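Local structure of thiamine monophosphate kinase (Aquifex aeolicus, 1VQV) at residues B[144-156]-B[277-289]. The protein catalyses the ATP-dependent phosphorylation of thiamine monophosphate to thiamine diphosphate, the active form of vitamin B1, and works as a homodimer. Sequence-based numbering, arbitrary orientation.
Sequences GARLGDSVFVSGT and LDMTEIGRVEEGE
V151 and V153 of strand 150-153 pair antiparallel with G283 and T280 of strand 280-286, the short axes 144° apart, and a classic beta bulge sets I282 and G283 together opposite V151. V151 N donates to G283 O, while I282 N gives its hydrogen almost straight to V151 O (2.6 Å). Glycine suits position 283, since a side chain there would project close beside V151 CB. On the face carrying V151 and V153, branched apolar side chains pack closely: V151 CG2 meets V285 CG2 at 3.7 Å, the two crossing at about a right angle, and V153 CG1 touches I282 CD1. In the mixed sheet of this PurM-like kinase, strand 263-268 flanks 150-153 on its other edge. On the opposite face the F152 ring lies between the selenium of M279, a Met-aromatic contact, and E281 CG. With CG anti to the backbone N (chi1 -177°), E281 runs past the ring to S150, where OE1 accepts a weak bond from OG; OE2 pairs with K233. Shortening this glutamate to an alanine would probably leave K233 and S150 OG without their carboxylate partner. D278 OD2 accepts a hydrogen bond from G155 N, above the carboxylate plane, while D278 OD1 salt-bridges R191.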
loop_
_atom_site.group_PDB
_atom_site.type_symbol
_atom_site.label_atom_id
_atom_site.label_comp_id
_atom_site.label_asym_id
_atom_site.label_seq_id
_atom_site.Cartn_x
_atom_site.Cartn_y
_atom_site.Cartn_z
ATOM N N GLY B 144 14.914 16.918 14.854
ATOM C CA GLY B 144 16.309 16.954 15.264
ATOM C C GLY B 144 17.143 18.207 15.022
ATOM O O GLY B 144 18.275 18.277 15.500
ATOM N N ALA B 145 16.617 19.191 14.297
ATOM C CA ALA B 145 17.368 20.423 14.047
ATOM C C ALA B 145 18.026 20.902 15.343
ATOM O O ALA B 145 17.599 20.531 16.432
ATOM C CB ALA B 145 16.439 21.496 13.517
ATOM N N ARG B 146 19.061 21.732 15.219
ATOM C CA ARG B 146 19.798 22.278 16.372
ATOM C C ARG B 146 20.339 23.674 16.107
ATOM O O ARG B 146 20.786 23.971 14.993
ATOM C CB ARG B 146 20.962 21.364 16.740
ATOM C CG ARG B 146 20.495 20.105 17.369
ATOM C CD ARG B 146 21.606 19.120 17.502
ATOM N NE ARG B 146 21.092 17.896 18.101
ATOM C CZ ARG B 146 21.815 16.805 18.308
ATOM N NH1 ARG B 146 23.098 16.788 17.955
ATOM N NH2 ARG B 146 21.256 15.735 18.875
ATOM N N LEU B 147 20.298 24.526 17.135
ATOM C CA LEU B 147 20.789 25.895 17.013
ATOM C C LEU B 147 22.234 25.809 16.555
ATOM O O LEU B 147 23.006 24.977 17.046
ATOM C CB LEU B 147 20.716 26.649 18.352
ATOM C CG LEU B 147 19.357 26.782 19.066
ATOM C CD1 LEU B 147 19.408 27.996 19.974
ATOM C CD2 LEU B 147 18.219 26.945 18.048
ATOM N N GLY B 148 22.585 26.662 15.600
ATOM C CA GLY B 148 23.928 26.651 15.061
ATOM C C GLY B 148 24.004 25.852 13.771
ATOM O O GLY B 148 24.895 26.093 12.959
ATOM N N ASP B 149 23.082 24.907 13.568
ATOM C CA ASP B 149 23.084 24.085 12.348
ATOM C C ASP B 149 22.978 24.893 11.062
ATOM O O ASP B 149 22.221 25.868 10.990
ATOM C CB ASP B 149 21.907 23.085 12.324
ATOM C CG ASP B 149 22.192 21.794 13.075
ATOM O OD1 ASP B 149 23.374 21.432 13.249
ATOM O OD2 ASP B 149 21.213 21.127 13.473
ATOM N N SER B 150 23.732 24.488 10.045
ATOM C CA SER B 150 23.609 25.141 8.750
ATOM C C SER B 150 22.474 24.376 8.048
ATOM O O SER B 150 22.071 23.294 8.501
ATOM C CB SER B 150 24.905 25.042 7.945
ATOM O OG SER B 150 25.835 26.036 8.358
ATOM N N VAL B 151 21.926 24.935 6.975
ATOM C CA VAL B 151 20.846 24.242 6.279
ATOM C C VAL B 151 21.284 23.907 4.854
ATOM O O VAL B 151 21.607 24.794 4.069
ATOM C CB VAL B 151 19.542 25.095 6.272
ATOM C CG1 VAL B 151 18.378 24.279 5.706
ATOM C CG2 VAL B 151 19.217 25.555 7.692
ATOM N N PHE B 152 21.315 22.617 4.539
ATOM C CA PHE B 152 21.728 22.165 3.210
ATOM C C PHE B 152 20.601 21.510 2.427
ATOM O O PHE B 152 19.599 21.077 3.005
ATOM C CB PHE B 152 22.854 21.122 3.289
ATOM C CG PHE B 152 24.037 21.549 4.091
ATOM C CD1 PHE B 152 24.011 21.486 5.484
ATOM C CD2 PHE B 152 25.189 21.999 3.456
ATOM C CE1 PHE B 152 25.128 21.867 6.241
ATOM C CE2 PHE B 152 26.306 22.383 4.197
ATOM C CZ PHE B 152 26.277 22.316 5.595
ATOM N N VAL B 153 20.788 21.455 1.108
ATOM C CA VAL B 153 19.871 20.783 0.190
ATOM C C VAL B 153 20.766 20.085 -0.827
ATOM O O VAL B 153 21.854 20.560 -1.137
ATOM C CB VAL B 153 18.894 21.738 -0.579
ATOM C CG1 VAL B 153 18.010 22.483 0.395
ATOM C CG2 VAL B 153 19.663 22.700 -1.483
ATOM N N SER B 154 20.328 18.943 -1.337
ATOM C CA SER B 154 21.123 18.237 -2.330
ATOM C C SER B 154 20.654 18.693 -3.695
ATOM O O SER B 154 19.583 19.274 -3.815
ATOM C CB SER B 154 20.948 16.723 -2.194
ATOM O OG SER B 154 19.590 16.355 -2.266
ATOM N N GLY B 155 21.467 18.447 -4.716
ATOM C CA GLY B 155 21.104 18.832 -6.066
ATOM C C GLY B 155 20.678 20.277 -6.196
ATOM O O GLY B 155 21.105 21.137 -5.421
ATOM N N THR B 156 19.834 20.536 -7.189
ATOM C CA THR B 156 19.306 21.875 -7.471
ATOM C C THR B 156 17.793 21.867 -7.248
ATOM O O THR B 156 17.204 20.811 -7.040
ATOM C CB THR B 156 19.632 22.301 -8.938
ATOM O OG1 THR B 156 19.051 21.370 -9.869
ATOM C CG2 THR B 156 21.144 22.316 -9.159
ATOM N N LEU B 277 29.784 14.845 -2.230
ATOM C CA LEU B 277 28.380 15.162 -2.511
ATOM C C LEU B 277 28.125 16.619 -2.888
ATOM O O LEU B 277 28.680 17.531 -2.270
ATOM C CB LEU B 277 27.514 14.799 -1.303
ATOM C CG LEU B 277 27.640 13.364 -0.789
ATOM C CD1 LEU B 277 26.790 13.189 0.460
ATOM C CD2 LEU B 277 27.204 12.399 -1.878
ATOM N N ASP B 278 27.262 16.818 -3.891
ATOM C CA ASP B 278 26.889 18.150 -4.398
ATOM C C ASP B 278 26.005 18.940 -3.443
ATOM O O ASP B 278 25.062 19.638 -3.829
ATOM C CB ASP B 278 26.208 18.043 -5.772
ATOM C CG ASP B 278 24.860 17.331 -5.725
ATOM O OD1 ASP B 278 24.470 16.773 -6.758
ATOM O OD2 ASP B 278 24.177 17.334 -4.688
HETATM N N MSE B 279 26.361 18.814 -2.178
HETATM C CA MSE B 279 25.708 19.467 -1.051
HETATM C C MSE B 279 25.814 21.004 -1.172
HETATM O O MSE B 279 26.838 21.521 -1.611
HETATM C CB MSE B 279 26.433 18.975 0.194
HETATM C CG MSE B 279 25.759 19.141 1.498
HETATM SE SE MSE B 279 26.939 18.302 2.772
HETATM C CE MSE B 279 27.345 16.628 1.847
ATOM N N THR B 280 24.762 21.726 -0.800
ATOM C CA THR B 280 24.771 23.193 -0.873
ATOM C C THR B 280 24.110 23.835 0.350
ATOM O O THR B 280 22.925 23.603 0.628
ATOM C CB THR B 280 24.019 23.699 -2.115
ATOM O OG1 THR B 280 24.594 23.124 -3.294
ATOM C CG2 THR B 280 24.094 25.212 -2.205
ATOM N N GLU B 281 24.866 24.639 1.087
ATOM C CA GLU B 281 24.310 25.305 2.256
ATOM C C GLU B 281 23.491 26.510 1.786
ATOM O O GLU B 281 23.964 27.334 1.013
ATOM C CB GLU B 281 25.423 25.769 3.190
ATOM C CG GLU B 281 24.880 26.394 4.453
ATOM C CD GLU B 281 25.833 27.382 5.070
ATOM O OE1 GLU B 281 26.912 26.961 5.551
ATOM O OE2 GLU B 281 25.497 28.591 5.062
ATOM N N ILE B 282 22.266 26.623 2.273
ATOM C CA ILE B 282 21.413 27.712 1.837
ATOM C C ILE B 282 20.995 28.678 2.939
ATOM O O ILE B 282 20.494 29.768 2.665
ATOM C CB ILE B 282 20.146 27.157 1.157
ATOM C CG1 ILE B 282 19.339 26.335 2.157
ATOM C CG2 ILE B 282 20.533 26.285 -0.026
ATOM C CD1 ILE B 282 17.922 26.106 1.716
ATOM N N GLY B 283 21.207 28.287 4.186
ATOM C CA GLY B 283 20.826 29.161 5.274
ATOM C C GLY B 283 21.291 28.658 6.619
ATOM O O GLY B 283 22.142 27.765 6.687
ATOM N N ARG B 284 20.724 29.211 7.689
ATOM C CA ARG B 284 21.112 28.814 9.044
ATOM C C ARG B 284 19.930 28.596 9.984
ATOM O O ARG B 284 18.838 29.133 9.776
ATOM C CB ARG B 284 22.042 29.875 9.651
ATOM C CG ARG B 284 23.036 30.479 8.655
ATOM C CD ARG B 284 24.197 31.207 9.347
ATOM N NE ARG B 284 23.754 32.143 10.381
ATOM C CZ ARG B 284 24.550 33.027 10.992
ATOM N NH1 ARG B 284 25.841 33.099 10.661
ATOM N NH2 ARG B 284 24.062 33.828 11.947
ATOM N N VAL B 285 20.161 27.791 11.014
ATOM C CA VAL B 285 19.150 27.511 12.029
ATOM C C VAL B 285 19.512 28.384 13.238
ATOM O O VAL B 285 20.670 28.409 13.685
ATOM C CB VAL B 285 19.152 26.013 12.437
ATOM C CG1 VAL B 285 18.281 25.801 13.636
ATOM C CG2 VAL B 285 18.649 25.165 11.298
ATOM N N GLU B 286 18.516 29.109 13.745
ATOM C CA GLU B 286 18.705 30.017 14.871
ATOM C C GLU B 286 17.440 30.213 15.684
ATOM O O GLU B 286 16.420 29.539 15.477
ATOM C CB GLU B 286 19.108 31.412 14.388
ATOM C CG GLU B 286 20.462 31.537 13.712
ATOM C CD GLU B 286 20.839 33.001 13.397
ATOM O OE1 GLU B 286 21.860 33.214 12.701
ATOM O OE2 GLU B 286 20.123 33.935 13.849
ATOM N N GLU B 287 17.532 31.187 16.591
ATOM C CA GLU B 287 16.444 31.625 17.462
ATOM C C GLU B 287 15.203 30.730 17.542
ATOM O O GLU B 287 15.258 29.641 18.111
ATOM C CB GLU B 287 16.032 33.028 17.035
ATOM C CG GLU B 287 17.199 33.995 16.907
ATOM C CD GLU B 287 16.765 35.299 16.263
ATOM O OE1 GLU B 287 16.362 35.265 15.074
ATOM O OE2 GLU B 287 16.821 36.358 16.938
ATOM N N GLY B 288 14.071 31.188 17.012
ATOM C CA GLY B 288 12.886 30.345 17.057
ATOM C C GLY B 288 11.643 30.872 16.348
ATOM O O GLY B 288 11.479 32.079 16.149
ATOM N N GLU B 289 10.771 29.937 15.972
ATOM C CA GLU B 289 9.477 30.174 15.327
ATOM C C GLU B 289 9.272 30.021 13.812
ATOM O O GLU B 289 8.576 29.075 13.397
ATOM C CB GLU B 289 8.886 31.497 15.840
ATOM C CG GLU B 289 8.945 31.524 17.404
ATOM C CD GLU B 289 7.610 31.825 18.057
ATOM O OE1 GLU B 289 7.231 33.005 17.989
ATOM O OE2 GLU B 289 6.936 30.918 18.605
#